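Putative restriction endonuclease domain-containing protein (PDB 3OT2) is of unknown function but is probably a nuclease, belonging to the Uma2 (DUF820-like) family of the PD-(D/E)XK restriction endonuclease clan. Local coordinates at residues K121-I126 against G137-P142; P80-F85 against I110-P115. All coordinates share one frame; numbering follows the deposited sequence.

Going from the N terminus, the first of the contact segments lies on strand 82-86, and interaction 2 closes the loop of 24 residues between Phe85 and Ile110 by pairing this strand with strand 108-112 in an antiparallel way. The chain then enters helix 119-131 and returns to the sheet as strand 136-141. Interaction 1 closes that shorter loop, of ten residues, by packing the helix on the strand. The two loops follow in series. The contacts meet at Glu111, whose backbone N and O lie 2.9 Å from Trp138 O and 2.8 Å from Ile140 N, probable hydrogen bonds joining the two parallel strands of the beta-alpha-beta unit; interaction 2 adds antiparallel strand 82-86 across strand 108-112.

Interaction 1: residues K121-I126 against G137-P142; sequences KVTKNI and GWLIDP. With EDO (1,2-ethanediol), chain G; EDO (1,2-ethanediol), chain K.
Val122 opens the contact by setting CG1 against Leu139 CD1 at 3.4 Å. That separation is shorter than usual for two methyl carbons, but Leu139 is modelled in two conformers, so the tightness is doubtful. CG1 is anti to the backbone N (chi1 163°), and the two side chains cross obliquely. One residue on, Thr123 reaches Leu139 with its hydroxyl: OG1 is 3.8 Å from CD2. The same oxygen has two polar partners, the carbonyl O of Gln119 one turn earlier in the helix and O1 of a 1,2-ethanediol, which donates to OG1 over 3.0 Å. That diol, probably from the crystallisation liquor, also bonds Thr123 of the second subunit and therefore marks the dimer interface. Lys124 is directed off the contact. Its NZ donates to a second ethanediol, with O1 at 2.9 Å, and forms a salt bridge with Asp160 of the second subunit. Ile126 ends the walk with two branches on different targets. CG2 rests 3.9 Å from Gly137 CA, where no side chain intervenes; the CA atoms of Ile126 and Gly137 are 5.9 Å apart, against 7.7 Å for Thr123 and Leu139. The other branch carries CD1 to 3.8 Å from Leu139 CB, the side chains crossing at about a right angle. All the touching residues are buried, and the contact is apolar packing with the helix axis running nearly antiparallel to the strand (165°). Helix 119-131 thus lies against strand 136-141 as the connection of a beta-alpha-beta unit that starts at strand 108-112. Val122 also touches Glu111 of that first strand, while Thr123, Ile126 and Leu139 all pack on Tyr150 of strand 146-150, the next one across the mixed sheet.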
ATOM      1  N   LYS A 121      -1.214  -8.230  -2.594  1.00 31.62           N
ATOM      2  CA  LYS A 121      -1.442  -9.382  -1.715  1.00 32.32           C
ATOM      3  C   LYS A 121      -0.816  -9.146  -0.329  1.00 34.59           C
ATOM      4  O   LYS A 121      -1.475  -9.389   0.685  1.00 32.25           O
ATOM      5  CB  LYS A 121      -0.871 -10.665  -2.347  1.00 36.17           C
ATOM      6  CG  LYS A 121      -0.954 -11.909  -1.470  1.00 38.47           C
ATOM      7  CD  LYS A 121      -0.164 -13.080  -2.053  1.00 45.89           C
ATOM      8  CE  LYS A 121       1.319 -12.913  -1.795  1.00 43.74           C
ATOM      9  NZ  LYS A 121       2.154 -13.914  -2.526  1.00 39.22           N
ATOM     10  N   VAL A 122       0.432  -8.658  -0.296  1.00 31.87           N
ATOM     11  CA  VAL A 122       1.176  -8.380   0.940  1.00 31.13           C
ATOM     12  C   VAL A 122       0.455  -7.342   1.783  1.00 32.61           C
ATOM     13  O   VAL A 122       0.356  -7.522   3.000  1.00 30.85           O
ATOM     14  CB  VAL A 122       2.630  -7.939   0.608  1.00 36.10           C
ATOM     15  CG1 VAL A 122       3.274  -7.255   1.796  1.00 36.34           C
ATOM     16  CG2 VAL A 122       3.462  -9.135   0.198  1.00 35.98           C
ATOM     17  N   THR A 123      -0.035  -6.252   1.148  1.00 31.07           N
ATOM     18  CA  THR A 123      -0.762  -5.180   1.853  1.00 31.38           C
ATOM     19  C   THR A 123      -2.042  -5.761   2.456  1.00 31.40           C
ATOM     20  O   THR A 123      -2.302  -5.515   3.629  1.00 30.58           O
ATOM     21  CB  THR A 123      -1.023  -3.989   0.924  1.00 35.79           C
ATOM     22  OG1 THR A 123       0.249  -3.513   0.527  1.00 37.41           O
ATOM     23  CG2 THR A 123      -1.739  -2.871   1.628  1.00 33.13           C
ATOM     24  N   LYS A 124      -2.788  -6.577   1.686  1.00 29.23           N
ATOM     25  CA  LYS A 124      -3.995  -7.241   2.201  1.00 28.89           C
ATOM     26  C   LYS A 124      -3.644  -8.122   3.414  1.00 32.03           C
ATOM     27  O   LYS A 124      -4.383  -8.124   4.393  1.00 31.79           O
ATOM     28  CB  LYS A 124      -4.656  -8.116   1.133  1.00 29.78           C
ATOM     29  CG  LYS A 124      -5.310  -7.374  -0.015  1.00 39.75           C
ATOM     30  CD  LYS A 124      -5.878  -8.407  -0.953  1.00 39.03           C
ATOM     31  CE  LYS A 124      -6.426  -7.785  -2.185  1.00 45.46           C
ATOM     32  NZ  LYS A 124      -7.107  -8.802  -3.029  1.00 38.24           N
ATOM     33  N   ASN A 125      -2.544  -8.890   3.330  1.00 28.80           N
ATOM     34  CA  ASN A 125      -2.103  -9.767   4.426  1.00 28.04           C
ATOM     35  C   ASN A 125      -1.775  -8.964   5.682  1.00 31.40           C
ATOM     36  O   ASN A 125      -2.193  -9.354   6.773  1.00 29.62           O
ATOM     37  CB  ASN A 125      -0.893 -10.623   4.005  1.00 27.28           C
ATOM     38  CG  ASN A 125      -1.273 -11.776   3.100  1.00 36.23           C
ATOM     39  OD1 ASN A 125      -2.455 -12.146   2.963  1.00 32.44           O
ATOM     40  ND2 ASN A 125      -0.282 -12.384   2.473  1.00 32.25           N
ATOM     41  N   ILE A 126      -1.087  -7.823   5.532  1.00 28.54           N
ATOM     42  CA  ILE A 126      -0.753  -6.967   6.669  1.00 26.60           C
ATOM     43  C   ILE A 126      -2.044  -6.413   7.257  1.00 29.42           C
ATOM     44  O   ILE A 126      -2.221  -6.445   8.475  1.00 28.37           O
ATOM     45  CB  ILE A 126       0.258  -5.844   6.301  1.00 28.47           C
ATOM     46  CG1 ILE A 126       1.664  -6.438   6.008  1.00 27.99           C
ATOM     47  CG2 ILE A 126       0.341  -4.798   7.432  1.00 28.22           C
ATOM     48  CD1 ILE A 126       2.658  -5.481   5.341  1.00 28.17           C
ATOM     49  N   GLY A 137       2.578  -3.598  11.485  1.00 25.04           N
ATOM     50  CA  GLY A 137       3.023  -4.210  10.247  1.00 24.24           C
ATOM     51  C   GLY A 137       4.100  -3.353   9.619  1.00 28.34           C
ATOM     52  O   GLY A 137       4.031  -2.123   9.676  1.00 27.17           O
ATOM     53  N   TRP A 138       5.135  -3.998   9.071  1.00 26.29           N
ATOM     54  CA  TRP A 138       6.174  -3.362   8.274  1.00 26.17           C
ATOM     55  C   TRP A 138       6.138  -3.913   6.871  1.00 29.66           C
ATOM     56  O   TRP A 138       6.173  -5.135   6.698  1.00 30.01           O
ATOM     57  CB  TRP A 138       7.593  -3.642   8.834  1.00 24.54           C
ATOM     58  CG  TRP A 138       8.129  -2.723   9.899  1.00 25.30           C
ATOM     59  CD1 TRP A 138       7.444  -1.819  10.655  1.00 27.97           C
ATOM     60  CD2 TRP A 138       9.474  -2.715  10.378  1.00 25.04           C
ATOM     61  NE1 TRP A 138       8.300  -1.189  11.528  1.00 28.15           N
ATOM     62  CE2 TRP A 138       9.561  -1.715  11.369  1.00 29.32           C
ATOM     63  CE3 TRP A 138      10.640  -3.420  10.013  1.00 26.15           C
ATOM     64  CZ2 TRP A 138      10.769  -1.399  12.010  1.00 28.79           C
ATOM     65  CZ3 TRP A 138      11.836  -3.105  10.640  1.00 28.96           C
ATOM     66  CH2 TRP A 138      11.893  -2.107  11.631  1.00 29.97           C
ATOM     67  N   LEU A 139       6.096  -3.034   5.874  1.00 26.01           N
ATOM     68  CA  LEU A 139       6.222  -3.437   4.479  0.50 26.35           C
ATOM     69  C   LEU A 139       7.511  -2.798   3.991  1.00 29.77           C
ATOM     70  O   LEU A 139       7.582  -1.574   3.841  1.00 30.51           O
ATOM     71  CB  LEU A 139       5.001  -3.070   3.601  0.50 26.67           C
ATOM     72  CG  LEU A 139       5.160  -3.353   2.088  0.50 31.75           C
ATOM     73  CD1 LEU A 139       5.616  -4.771   1.822  0.50 30.52           C
ATOM     74  CD2 LEU A 139       3.882  -3.074   1.350  0.50 34.63           C
ATOM     75  N   ILE A 140       8.550  -3.614   3.840  1.00 26.04           N
ATOM     76  CA  ILE A 140       9.883  -3.171   3.411  1.00 26.74           C
ATOM     77  C   ILE A 140       9.983  -3.316   1.898  1.00 31.05           C
ATOM     78  O   ILE A 140       9.712  -4.389   1.357  1.00 31.59           O
ATOM     79  CB  ILE A 140      11.028  -3.963   4.130  1.00 28.45           C
ATOM     80  CG1 ILE A 140      10.969  -3.776   5.660  1.00 28.81           C
ATOM     81  CG2 ILE A 140      12.431  -3.583   3.535  1.00 28.48           C
ATOM     82  CD1 ILE A 140      11.873  -4.724   6.468  1.00 31.35           C
ATOM     83  N   ASP A 141      10.359  -2.232   1.222  1.00 27.91           N
ATOM     84  CA  ASP A 141      10.546  -2.219  -0.227  1.00 28.99           C
ATOM     85  C   ASP A 141      12.039  -1.982  -0.508  1.00 33.32           C
ATOM     86  O   ASP A 141      12.466  -0.825  -0.520  1.00 33.01           O
ATOM     87  CB  ASP A 141       9.666  -1.143  -0.891  1.00 31.36           C
ATOM     88  CG  ASP A 141       9.796  -1.096  -2.408  1.00 37.19           C
ATOM     89  OD1 ASP A 141      10.802  -1.615  -2.943  1.00 38.22           O
ATOM     90  OD2 ASP A 141       8.872  -0.606  -3.057  1.00 42.12           O
ATOM     91  N   PRO A 142      12.847  -3.045  -0.709  1.00 31.49           N
ATOM     92  CA  PRO A 142      14.304  -2.843  -0.909  1.00 33.14           C
ATOM     93  C   PRO A 142      14.628  -1.930  -2.082  1.00 40.43           C
ATOM     94  O   PRO A 142      15.435  -1.019  -1.907  1.00 39.10           O
ATOM     95  CB  PRO A 142      14.841  -4.262  -1.136  1.00 34.28           C
ATOM     96  CG  PRO A 142      13.867  -5.123  -0.366  1.00 35.57           C
ATOM     97  CD  PRO A 142      12.519  -4.481  -0.650  1.00 31.60           C
TER
HETATM   98  C1  EDO G 192      -4.513 -11.666  -3.132  1.00 51.78           C
HETATM   99  O1  EDO G 192      -4.798 -10.383  -3.717  1.00 52.64           O
HETATM  100  C2  EDO G 192      -5.774 -12.201  -2.463  1.00 53.13           C
HETATM  101  O2  EDO G 192      -6.327 -13.306  -3.204  1.00 63.37           O
HETATM  102  C1  EDO K 193       1.016  -0.166  -0.229  1.00 46.55           C
HETATM  103  O1  EDO K 193       1.832  -1.278  -0.582  1.00 41.78           O
HETATM  104  C2  EDO K 193      -0.374  -0.336  -0.850  1.00 47.85           C
HETATM  105  O2  EDO K 193      -0.296  -0.244  -2.274  1.00 47.84           O

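Interaction 2: residues P80-F85 against I110-P115; sequences PDISVF and IEILSP
Asp81 and Glu111 meet through a backbone N-H: Asp81 N donates to Glu111 OE1 over 3.2 Å, nearly straight at 165° but arriving from above the carboxylate plane. In return, Ile112 N donates to Asp81 OD2 over 2.8 Å, on the anti side of that carboxylate. The Glu111 chain is bent at chi2 (-78°), which places CD; OE2 lies 3.4 Å from Pro80 CA. The two carboxylate planes stand 73° apart, and one water lies 2.9 Å from Asp81 OD2 and 3.1 Å from Glu111 OE1. Pro80 and Asp81 are consistent with the PD of the PD-(D/E)XK motif and Glu111 with its second acidic residue; such acidic pairs bind metal ions in active relatives.

Beside this pair, Ile82 and Ile110 form an antiparallel hydrogen-bonded pair, Ile82 N to Ile110 O at 3.1 Å and Ile110 N to Ile82 O at 2.9 Å. Their CB atoms are 4.0 Å apart, and farther out Ile82 CD1 approaches Ile112 CD1.

A second shell fixes Asp81: Lys35 forms a salt bridge with OD1, and His42 hydrogen-bonds OD2. Ile82, Ile110 and Ile112 pack against helix 40-57, on the face of the mixed sheet opposite the one Val122 of helix 119-131 reaches at Glu111. Strand 82-86 lies between strands 63-67 and 108-112, and the latter continues the sheet to strand 136-141.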
ATOM      1  N   PRO A  80       4.096 -14.971   6.979  1.00 30.17           N
ATOM      2  CA  PRO A  80       4.828 -13.704   6.873  1.00 29.27           C
ATOM      3  C   PRO A  80       6.326 -13.974   6.764  1.00 33.50           C
ATOM      4  O   PRO A  80       6.795 -14.965   7.330  1.00 33.08           O
ATOM      5  CB  PRO A  80       4.488 -12.988   8.192  1.00 28.60           C
ATOM      6  CG  PRO A  80       3.198 -13.560   8.605  1.00 33.68           C
ATOM      7  CD  PRO A  80       3.303 -15.016   8.225  1.00 30.50           C
ATOM      8  N   ASP A  81       7.072 -13.112   6.049  1.00 29.24           N
ATOM      9  CA  ASP A  81       8.520 -13.284   5.956  1.00 28.45           C
ATOM     10  C   ASP A  81       9.123 -13.377   7.383  1.00 32.20           C
ATOM     11  O   ASP A  81       9.963 -14.250   7.653  1.00 32.32           O
ATOM     12  CB  ASP A  81       9.155 -12.133   5.152  1.00 28.45           C
ATOM     13  CG  ASP A  81       8.906 -12.188   3.653  1.00 33.54           C
ATOM     14  OD1 ASP A  81       8.593 -13.298   3.131  1.00 32.92           O
ATOM     15  OD2 ASP A  81       9.061 -11.140   2.992  1.00 34.40           O
ATOM     16  N   ILE A  82       8.668 -12.485   8.295  1.00 28.60           N
ATOM     17  CA  ILE A  82       9.077 -12.465   9.717  1.00 27.58           C
ATOM     18  C   ILE A  82       7.842 -12.209  10.553  1.00 31.30           C
ATOM     19  O   ILE A  82       7.097 -11.282  10.274  1.00 31.69           O
ATOM     20  CB  ILE A  82      10.186 -11.436  10.043  1.00 29.46           C
ATOM     21  CG1 ILE A  82      11.417 -11.614   9.127  1.00 29.82           C
ATOM     22  CG2 ILE A  82      10.585 -11.466  11.542  1.00 28.25           C
ATOM     23  CD1 ILE A  82      12.239 -10.384   8.998  1.00 34.92           C
ATOM     24  N   SER A  83       7.639 -13.040  11.581  1.00 27.85           N
ATOM     25  CA  SER A  83       6.576 -12.903  12.572  1.00 27.14           C
ATOM     26  C   SER A  83       7.206 -12.706  13.935  1.00 29.17           C
ATOM     27  O   SER A  83       8.078 -13.483  14.323  1.00 27.68           O
ATOM     28  CB  SER A  83       5.721 -14.168  12.584  1.00 29.92           C
ATOM     29  OG  SER A  83       4.855 -14.107  11.476  1.00 38.61           O
ATOM     30  N   VAL A  84       6.770 -11.687  14.664  1.00 27.57           N
ATOM     31  CA  VAL A  84       7.305 -11.410  15.999  1.00 26.01           C
ATOM     32  C   VAL A  84       6.159 -11.549  17.007  1.00 29.29           C
ATOM     33  O   VAL A  84       5.094 -10.946  16.841  1.00 27.71           O
ATOM     34  CB  VAL A  84       8.035 -10.035  16.110  1.00 27.22           C
ATOM     35  CG1 VAL A  84       8.822  -9.944  17.413  1.00 28.07           C
ATOM     36  CG2 VAL A  84       8.972  -9.792  14.920  1.00 25.77           C
ATOM     37  N   PHE A  85       6.372 -12.386  18.032  1.00 26.82           N
ATOM     38  CA  PHE A  85       5.361 -12.617  19.082  1.00 26.98           C
ATOM     39  C   PHE A  85       5.921 -12.275  20.430  1.00 30.25           C
ATOM     40  O   PHE A  85       7.024 -12.718  20.738  1.00 28.57           O
ATOM     41  CB  PHE A  85       4.937 -14.109  19.104  1.00 28.71           C
ATOM     42  CG  PHE A  85       4.089 -14.556  17.940  1.00 29.29           C
ATOM     43  CD1 PHE A  85       4.673 -14.982  16.759  1.00 31.88           C
ATOM     44  CD2 PHE A  85       2.703 -14.580  18.039  1.00 30.77           C
ATOM     45  CE1 PHE A  85       3.888 -15.390  15.686  1.00 32.68           C
ATOM     46  CE2 PHE A  85       1.918 -15.015  16.970  1.00 33.46           C
ATOM     47  CZ  PHE A  85       2.516 -15.415  15.801  1.00 31.54           C
ATOM     48  N   ILE A 110       6.445  -8.548   9.537  1.00 26.36           N
ATOM     49  CA  ILE A 110       7.369  -7.868   8.626  1.00 25.96           C
ATOM     50  C   ILE A 110       7.364  -8.602   7.298  1.00 29.22           C
ATOM     51  O   ILE A 110       7.606  -9.804   7.255  1.00 27.51           O
ATOM     52  CB  ILE A 110       8.797  -7.730   9.207  1.00 28.59           C
ATOM     53  CG1 ILE A 110       8.783  -6.944  10.543  1.00 28.84           C
ATOM     54  CG2 ILE A 110       9.743  -7.089   8.184  1.00 27.91           C
ATOM     55  CD1 ILE A 110       9.919  -7.217  11.405  1.00 28.78           C
ATOM     56  N   GLU A 111       7.050  -7.865   6.221  1.00 26.13           N
ATOM     57  CA  GLU A 111       7.024  -8.375   4.863  1.00 26.65           C
ATOM     58  C   GLU A 111       8.049  -7.635   4.056  1.00 30.20           C
ATOM     59  O   GLU A 111       8.148  -6.413   4.150  1.00 29.67           O
ATOM     60  CB  GLU A 111       5.629  -8.227   4.234  1.00 27.67           C
ATOM     61  CG  GLU A 111       4.540  -8.982   4.989  1.00 32.54           C
ATOM     62  CD  GLU A 111       4.479 -10.487   4.765  1.00 40.70           C
ATOM     63  OE1 GLU A 111       5.455 -11.082   4.245  1.00 33.34           O
ATOM     64  OE2 GLU A 111       3.450 -11.080   5.139  1.00 37.53           O
ATOM     65  N   ILE A 112       8.826  -8.366   3.286  1.00 27.38           N
ATOM     66  CA  ILE A 112       9.858  -7.752   2.456  1.00 28.26           C
ATOM     67  C   ILE A 112       9.546  -8.075   1.012  1.00 32.85           C
ATOM     68  O   ILE A 112       9.436  -9.250   0.658  1.00 31.53           O
ATOM     69  CB  ILE A 112      11.280  -8.228   2.876  1.00 30.40           C
ATOM     70  CG1 ILE A 112      11.538  -7.961   4.374  1.00 29.45           C
ATOM     71  CG2 ILE A 112      12.366  -7.567   2.020  1.00 29.47           C
ATOM     72  CD1 ILE A 112      12.317  -9.108   5.049  1.00 29.04           C
ATOM     73  N   LEU A 113       9.401  -7.033   0.180  1.00 29.42           N
ATOM     74  CA  LEU A 113       9.145  -7.231  -1.247  1.00 30.73           C
ATOM     75  C   LEU A 113      10.336  -7.830  -1.961  1.00 35.74           C
ATOM     76  O   LEU A 113      11.489  -7.619  -1.580  1.00 34.72           O
ATOM     77  CB  LEU A 113       8.762  -5.912  -1.937  1.00 30.61           C
ATOM     78  CG  LEU A 113       7.483  -5.218  -1.451  1.00 32.77           C
ATOM     79  CD1 LEU A 113       7.281  -3.942  -2.227  1.00 33.58           C
ATOM     80  CD2 LEU A 113       6.261  -6.152  -1.580  1.00 33.86           C
ATOM     81  N   SER A 114      10.033  -8.600  -2.999  1.00 34.89           N
ATOM     82  CA  SER A 114      11.007  -9.213  -3.904  1.00 36.79           C
ATOM     83  C   SER A 114      10.386  -9.097  -5.303  1.00 43.81           C
ATOM     84  O   SER A 114       9.179  -8.843  -5.380  1.00 44.57           O
ATOM     85  CB  SER A 114      11.363 -10.639  -3.482  1.00 38.63           C
ATOM     86  OG  SER A 114      10.244 -11.489  -3.345  1.00 44.72           O
ATOM     87  N   PRO A 115      11.165  -9.134  -6.410  1.00 42.39           N
ATOM     88  CA  PRO A 115      10.567  -8.902  -7.745  1.00 43.59           C
ATOM     89  C   PRO A 115       9.263  -9.655  -8.081  1.00 49.89           C
ATOM     90  O   PRO A 115       8.401  -9.068  -8.738  1.00 50.71           O
ATOM     91  CB  PRO A 115      11.674  -9.348  -8.699  1.00 47.43           C
ATOM     92  CG  PRO A 115      12.936  -9.109  -7.950  1.00 50.87           C
ATOM     93  CD  PRO A 115      12.627  -9.343  -6.504  1.00 43.64           C
TER
HETATM   94  O   HOH W   1       6.675 -10.484   1.497  1.00 32.82           O